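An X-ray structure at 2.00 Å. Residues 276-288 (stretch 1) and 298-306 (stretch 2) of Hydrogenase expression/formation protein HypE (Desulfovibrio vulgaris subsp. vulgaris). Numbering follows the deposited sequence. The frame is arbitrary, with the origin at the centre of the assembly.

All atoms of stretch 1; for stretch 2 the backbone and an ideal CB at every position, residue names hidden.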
ATOM      1  N   CYS A 276       0.969 -26.131   0.558  1.00 50.61           N
ATOM      2  CA  CYS A 276       1.672 -26.435  -0.668  1.00 50.33           C
ATOM      3  C   CYS A 276       1.003 -27.619  -1.360  1.00 49.66           C
ATOM      4  O   CYS A 276       0.880 -28.701  -0.790  1.00 48.59           O
ATOM      5  CB  CYS A 276       3.154 -26.733  -0.372  1.00 50.44           C
ATOM      6  SG  CYS A 276       4.115 -27.352  -1.769  1.00 53.41           S
ATOM      7  N   ILE A 277       0.581 -27.397  -2.598  1.00 49.79           N
ATOM      8  CA  ILE A 277      -0.077 -28.439  -3.398  1.00 49.69           C
ATOM      9  C   ILE A 277       0.776 -28.695  -4.642  1.00 49.94           C
ATOM     10  O   ILE A 277       1.205 -27.746  -5.307  1.00 50.38           O
ATOM     11  CB  ILE A 277      -1.549 -28.046  -3.732  1.00 49.36           C
ATOM     12  CG1 ILE A 277      -2.347 -27.919  -2.429  1.00 49.58           C
ATOM     13  CG2 ILE A 277      -2.222 -29.096  -4.637  1.00 49.03           C
ATOM     14  CD1 ILE A 277      -3.715 -27.255  -2.548  1.00 48.68           C
ATOM     15  N   LEU A 278       1.035 -29.977  -4.917  1.00 50.69           N
ATOM     16  CA  LEU A 278       1.966 -30.431  -5.953  1.00 51.09           C
ATOM     17  C   LEU A 278       1.760 -31.933  -6.268  1.00 51.75           C
ATOM     18  O   LEU A 278       1.244 -32.676  -5.427  1.00 51.80           O
ATOM     19  CB  LEU A 278       3.416 -30.172  -5.498  1.00 51.35           C
ATOM     20  CG  LEU A 278       4.178 -31.173  -4.603  1.00 50.94           C
ATOM     21  CD1 LEU A 278       5.591 -30.679  -4.464  1.00 48.22           C
ATOM     22  CD2 LEU A 278       3.541 -31.368  -3.228  1.00 50.57           C
ATOM     23  N   PRO A 279       2.193 -32.399  -7.463  1.00 52.29           N
ATOM     24  CA  PRO A 279       2.055 -33.824  -7.794  1.00 52.56           C
ATOM     25  C   PRO A 279       2.633 -34.761  -6.735  1.00 53.37           C
ATOM     26  O   PRO A 279       3.608 -34.426  -6.050  1.00 52.99           O
ATOM     27  CB  PRO A 279       2.862 -33.970  -9.086  1.00 52.72           C
ATOM     28  CG  PRO A 279       2.822 -32.631  -9.700  1.00 52.13           C
ATOM     29  CD  PRO A 279       2.834 -31.651  -8.559  1.00 52.25           C
ATOM     30  N   GLU A 280       2.036 -35.946  -6.639  1.00 54.29           N
ATOM     31  CA  GLU A 280       2.401 -36.950  -5.650  1.00 55.76           C
ATOM     32  C   GLU A 280       3.894 -37.292  -5.611  1.00 55.96           C
ATOM     33  O   GLU A 280       4.453 -37.442  -4.525  1.00 56.18           O
ATOM     34  CB  GLU A 280       1.539 -38.213  -5.847  1.00 55.83           C
ATOM     35  CG  GLU A 280       1.751 -39.341  -4.835  1.00 59.17           C
ATOM     36  CD  GLU A 280       1.751 -38.879  -3.383  1.00 62.86           C
ATOM     37  OE1 GLU A 280       2.654 -39.314  -2.622  1.00 64.62           O
ATOM     38  OE2 GLU A 280       0.859 -38.092  -3.003  1.00 64.34           O
ATOM     39  N   GLU A 281       4.547 -37.389  -6.770  1.00 56.40           N
ATOM     40  CA  GLU A 281       5.942 -37.874  -6.797  1.00 57.09           C
ATOM     41  C   GLU A 281       6.975 -36.861  -6.281  1.00 56.72           C
ATOM     42  O   GLU A 281       8.132 -37.209  -6.026  1.00 56.61           O
ATOM     43  CB  GLU A 281       6.332 -38.465  -8.172  1.00 57.62           C
ATOM     44  CG  GLU A 281       6.884 -37.474  -9.206  1.00 59.63           C
ATOM     45  CD  GLU A 281       5.801 -36.801 -10.033  1.00 62.92           C
ATOM     46  OE1 GLU A 281       4.592 -37.021  -9.763  1.00 64.77           O
ATOM     47  OE2 GLU A 281       6.163 -36.049 -10.962  1.00 63.73           O
ATOM     48  N   ARG A 282       6.537 -35.613  -6.109  1.00 56.50           N
ATOM     49  CA  ARG A 282       7.358 -34.568  -5.516  1.00 56.06           C
ATOM     50  C   ARG A 282       7.003 -34.287  -4.056  1.00 55.54           C
ATOM     51  O   ARG A 282       7.688 -33.500  -3.397  1.00 55.12           O
ATOM     52  CB  ARG A 282       7.234 -33.277  -6.325  1.00 56.22           C
ATOM     53  CG  ARG A 282       8.337 -33.057  -7.344  1.00 57.82           C
ATOM     54  CD  ARG A 282       7.907 -33.414  -8.757  1.00 60.42           C
ATOM     55  NE  ARG A 282       8.299 -32.364  -9.695  1.00 61.65           N
ATOM     56  CZ  ARG A 282       9.445 -32.331 -10.367  1.00 62.83           C
ATOM     57  NH1 ARG A 282      10.340 -33.302 -10.224  1.00 63.51           N
ATOM     58  NH2 ARG A 282       9.697 -31.320 -11.185  1.00 62.59           N
ATOM     59  N   ALA A 283       5.947 -34.939  -3.558  1.00 54.88           N
ATOM     60  CA  ALA A 283       5.364 -34.630  -2.241  1.00 54.10           C
ATOM     61  C   ALA A 283       6.327 -34.848  -1.081  1.00 53.73           C
ATOM     62  O   ALA A 283       6.416 -34.030  -0.164  1.00 52.68           O
ATOM     63  CB  ALA A 283       4.087 -35.438  -2.022  1.00 54.66           C
ATOM     64  N   GLU A 284       7.042 -35.962  -1.144  1.00 53.58           N
ATOM     65  CA  GLU A 284       8.010 -36.360  -0.135  1.00 53.98           C
ATOM     66  C   GLU A 284       9.190 -35.369  -0.060  1.00 53.52           C
ATOM     67  O   GLU A 284       9.544 -34.896   1.025  1.00 53.43           O
ATOM     68  CB  GLU A 284       8.467 -37.793  -0.429  1.00 54.35           C
ATOM     69  CG  GLU A 284       8.482 -38.727   0.768  1.00 56.59           C
ATOM     70  CD  GLU A 284       7.214 -38.688   1.594  1.00 58.82           C
ATOM     71  OE1 GLU A 284       6.127 -39.044   1.081  1.00 62.17           O
ATOM     72  OE2 GLU A 284       7.306 -38.316   2.781  1.00 59.76           O
ATOM     73  N   ALA A 285       9.762 -35.026  -1.215  1.00 53.00           N
ATOM     74  CA  ALA A 285      10.832 -34.018  -1.289  1.00 52.20           C
ATOM     75  C   ALA A 285      10.367 -32.644  -0.763  1.00 51.45           C
ATOM     76  O   ALA A 285      11.077 -32.012   0.018  1.00 51.07           O
ATOM     77  CB  ALA A 285      11.386 -33.914  -2.710  1.00 52.20           C
ATOM     78  N   ALA A 286       9.164 -32.205  -1.145  1.00 50.80           N
ATOM     79  CA  ALA A 286       8.619 -30.933  -0.661  1.00 50.26           C
ATOM     80  C   ALA A 286       8.451 -30.933   0.857  1.00 50.09           C
ATOM     81  O   ALA A 286       8.801 -29.964   1.533  1.00 48.96           O
ATOM     82  CB  ALA A 286       7.277 -30.601  -1.350  1.00 49.61           C
ATOM     83  N   LEU A 287       7.915 -32.030   1.379  1.00 49.62           N
ATOM     84  CA  LEU A 287       7.741 -32.220   2.813  1.00 50.36           C
ATOM     85  C   LEU A 287       9.079 -32.171   3.555  1.00 49.93           C
ATOM     86  O   LEU A 287       9.148 -31.636   4.659  1.00 49.93           O
ATOM     87  CB  LEU A 287       7.078 -33.580   3.097  1.00 50.21           C
ATOM     88  CG  LEU A 287       5.784 -33.604   3.901  1.00 52.64           C
ATOM     89  CD1 LEU A 287       5.595 -34.993   4.525  1.00 51.42           C
ATOM     90  CD2 LEU A 287       5.669 -32.485   4.954  1.00 54.31           C
ATOM     91  N   ALA A 288      10.123 -32.766   2.970  1.00 50.21           N
ATOM     92  CA  ALA A 288      11.461 -32.697   3.554  1.00 49.96           C
ATOM     93  C   ALA A 288      11.913 -31.239   3.674  1.00 49.53           C
ATOM     94  O   ALA A 288      12.517 -30.845   4.667  1.00 50.12           O
ATOM     95  CB  ALA A 288      12.479 -33.505   2.727  1.00 50.44           C
ATOM     96  N   UNK A 298       6.279 -29.397  12.480  1.00 49.06           N
ATOM     97  CA  UNK A 298       4.951 -29.979  12.335  1.00 49.20           C
ATOM     98  C   UNK A 298       4.466 -30.031  10.896  1.00 49.48           C
ATOM     99  O   UNK A 298       3.275 -30.296  10.661  1.00 48.97           O
ATOM    100  CB  UNK A 298       3.948 -29.188  13.177  1.00 49.20           C
ATOM    101  N   UNK A 299       5.361 -29.760   9.941  1.00 48.44           N
ATOM    102  CA  UNK A 299       5.012 -29.927   8.519  1.00 48.25           C
ATOM    103  C   UNK A 299       4.455 -31.329   8.293  1.00 47.85           C
ATOM    104  O   UNK A 299       4.958 -32.287   8.866  1.00 46.45           O
ATOM    105  CB  UNK A 299       6.228 -29.685   7.622  1.00 48.25           C
ATOM    106  N   UNK A 300       3.398 -31.434   7.484  1.00 48.34           N
ATOM    107  CA  UNK A 300       2.727 -32.722   7.256  1.00 48.90           C
ATOM    108  C   UNK A 300       1.954 -32.796   5.949  1.00 48.77           C
ATOM    109  O   UNK A 300       1.477 -31.792   5.435  1.00 49.04           O
ATOM    110  CB  UNK A 300       1.769 -33.012   8.413  1.00 48.90           C
ATOM    111  N   UNK A 301       1.851 -34.004   5.412  1.00 49.31           N
ATOM    112  CA  UNK A 301       0.887 -34.282   4.371  1.00 50.11           C
ATOM    113  C   UNK A 301      -0.493 -34.291   5.067  1.00 50.09           C
ATOM    114  O   UNK A 301      -0.695 -35.022   6.042  1.00 48.95           O
ATOM    115  CB  UNK A 301       1.189 -35.600   3.656  1.00 50.11           C
ATOM    116  N   UNK A 302      -1.413 -33.438   4.622  1.00 50.86           N
ATOM    117  CA  UNK A 302      -2.758 -33.416   5.256  1.00 51.35           C
ATOM    118  C   UNK A 302      -3.901 -33.957   4.397  1.00 52.25           C
ATOM    119  O   UNK A 302      -5.037 -34.118   4.877  1.00 51.71           O
ATOM    120  CB  UNK A 302      -3.102 -31.979   5.652  1.00 51.35           C
ATOM    121  N   UNK A 303      -3.616 -34.251   3.134  1.00 52.69           N
ATOM    122  CA  UNK A 303      -4.678 -34.696   2.236  1.00 52.47           C
ATOM    123  C   UNK A 303      -4.270 -34.726   0.778  1.00 52.58           C
ATOM    124  O   UNK A 303      -3.079 -34.765   0.450  1.00 51.48           O
ATOM    125  CB  UNK A 303      -5.901 -33.790   2.395  1.00 52.47           C
ATOM    126  N   UNK A 304      -5.269 -34.722  -0.096  1.00 52.63           N
ATOM    127  CA  UNK A 304      -5.039 -34.826  -1.532  1.00 53.28           C
ATOM    128  C   UNK A 304      -6.115 -34.098  -2.343  1.00 53.53           C
ATOM    129  O   UNK A 304      -7.208 -33.801  -1.834  1.00 53.33           O
ATOM    130  CB  UNK A 304      -4.985 -36.298  -1.945  1.00 53.28           C
ATOM    131  N   UNK A 305      -5.794 -33.804  -3.602  1.00 53.85           N
ATOM    132  CA  UNK A 305      -6.769 -33.238  -4.534  1.00 54.59           C
ATOM    133  C   UNK A 305      -7.361 -34.367  -5.395  1.00 55.65           C
ATOM    134  O   UNK A 305      -6.637 -35.265  -5.845  1.00 55.67           O
ATOM    135  CB  UNK A 305      -6.122 -32.165  -5.412  1.00 54.59           C
ATOM    136  N   UNK A 306      -8.677 -34.317  -5.594  1.00 56.59           N
ATOM    137  CA  UNK A 306      -9.412 -35.334  -6.354  1.00 58.15           C
ATOM    138  C   UNK A 306     -10.381 -34.679  -7.332  1.00 58.84           C
ATOM    139  O   UNK A 306     -10.858 -33.563  -7.100  1.00 58.67           O
ATOM    140  CB  UNK A 306     -10.170 -36.269  -5.409  1.00 58.15           C
TER

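Stretch 1 runs from a strand into a helix, and stretch 2 is mostly strand. The axes of helix and strand approach to 9.0 Å, with 135° between their N-to-C directions. The contact is modest, 336 Å² with both sides summed.

Position 298 has nothing of stretch 1 within 5.5 Å of its ideal CB. Stretch 1 sets no demand here, and many side chains would do. The residue is His-298, which makes no contact with stretch 1.

At position 299, CA-to-CB points toward stretch 1. The ideal CB already lies 3.9 Å from Leu-287 CD2, so an apolar group suits the place. A small one meets the leucine without having to reach. The residue is Ala-299. Its CB packs against Leu-287 CD2 at 3.9 Å, and the same CD2 lies 3.7 Å from Ala-299 C.

Position 300 turns its CB away, 5.2 Å from Leu-287 CD2. The backbone is extended, phi/psi -157/151. Stretch 1 puts little restriction on the side chain, so small, polar or large residues could all fit. The residue is Ala-300. Its contact is through the main chain: Leu-287 CD2 sits 3.6 Å from Ala-300 N.

Position 301 is the most telling. CA-to-CB points sideways, and the ideal CB is 4.5 Å from Leu-287 CD1. Further along the helix, toward its N-terminal end, lie the carboxylates of Glu-280 and Glu-284, with the small Ala-283 between them in sequence. Two acids on one helix call for a positive charge. Lysine or arginine would both suit, given the length to reach them; arginine can offer several N-H groups at once. The residue is Arg-301, with chi1 and chi2 both t, which carries the guanidinium out to the acids. Arg-301 NH2 donates to Glu-280 OE2 at 2.6 Å, and Arg-301 NH1 donates to Glu-284 OE1 at 3.0 Å. Both are salt bridges. A weak hydrogen bond runs from Arg-301 NH1 to Glu-280 OE1 at 3.1 Å. Glu-280 OE2 and Glu-284 OE1 lie at the guanidinium edge, near its plane, where the N-H groups point. Ala-283 CB comes within 3.7 Å of Arg-301 NH1. Arg-301 has the largest covered area in stretch 2, 107 Å².

Position 302 is out of reach of stretch 1, which gives no guidance. The residue is Ile-302.

Position 303 has phi/psi of 168/-160, a conformation that favours glycine strongly. The residue is Gly-303.

Position 304 points its CB away from stretch 1, and many residues would fit. The residue is Ser-304; its hydroxyl serves position 306.

Position 305 points toward stretch 1, with its ideal CB 5.0 Å from Ile-277 CG2. An apolar side chain can close that gap; valine, isoleucine or leucine are all reasonable. The residue is Val-305, chi1 t. Its CG2 meets Ile-277 CG2 at 3.8 Å.

Position 306 is out of reach, so stretch 1 leaves the choice open. The residue is Lys-306; Lys-306 NZ donates a hydrogen bond to Ser-304 OG at 2.7 Å.

Stretch 2, residues 298-306: HAARIGSVK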
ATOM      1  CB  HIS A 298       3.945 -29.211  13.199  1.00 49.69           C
ATOM      2  CG  HIS A 298       4.247 -29.274  14.659  1.00 49.74           C
ATOM      3  ND1 HIS A 298       4.211 -28.163  15.474  1.00 50.17           N
ATOM      4  CD2 HIS A 298       4.593 -30.313  15.453  1.00 51.91           C
ATOM      5  CE1 HIS A 298       4.523 -28.516  16.708  1.00 50.25           C
ATOM      6  NE2 HIS A 298       4.762 -29.813  16.721  1.00 54.06           N
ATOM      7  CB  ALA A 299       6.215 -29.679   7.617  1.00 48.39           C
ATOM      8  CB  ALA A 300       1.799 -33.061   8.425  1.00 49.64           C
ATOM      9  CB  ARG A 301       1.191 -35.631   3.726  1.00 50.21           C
ATOM     10  CG  ARG A 301       0.284 -36.002   2.561  1.00 52.00           C
ATOM     11  CD  ARG A 301       0.408 -37.478   2.274  1.00 55.67           C
ATOM     12  NE  ARG A 301       1.743 -37.864   1.809  1.00 59.04           N
ATOM     13  CZ  ARG A 301       2.100 -37.942   0.530  1.00 59.65           C
ATOM     14  NH1 ARG A 301       3.337 -38.308   0.209  1.00 59.11           N
ATOM     15  NH2 ARG A 301       1.214 -37.657  -0.428  1.00 59.78           N
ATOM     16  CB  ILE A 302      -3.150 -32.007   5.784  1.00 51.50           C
ATOM     17  CG1 ILE A 302      -3.362 -31.018   4.620  1.00 51.81           C
ATOM     18  CG2 ILE A 302      -2.130 -31.510   6.805  1.00 52.29           C
ATOM     19  CD1 ILE A 302      -3.963 -29.681   5.036  1.00 52.28           C
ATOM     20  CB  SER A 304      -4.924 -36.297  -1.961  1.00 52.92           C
ATOM     21  OG  SER A 304      -6.152 -37.006  -1.787  1.00 54.73           O
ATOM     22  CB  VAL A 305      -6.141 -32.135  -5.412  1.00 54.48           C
ATOM     23  CG1 VAL A 305      -7.167 -31.550  -6.379  1.00 54.02           C
ATOM     24  CG2 VAL A 305      -5.526 -31.029  -4.525  1.00 53.95           C
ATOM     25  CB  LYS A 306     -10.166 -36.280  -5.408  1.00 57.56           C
ATOM     26  CG  LYS A 306      -9.255 -37.244  -4.642  1.00 58.35           C
ATOM     27  CD  LYS A 306     -10.031 -38.169  -3.709  1.00 58.93           C
ATOM     28  CE  LYS A 306      -9.170 -39.341  -3.237  1.00 61.04           C
ATOM     29  NZ  LYS A 306      -7.930 -38.937  -2.523  1.00 62.21           N
TER
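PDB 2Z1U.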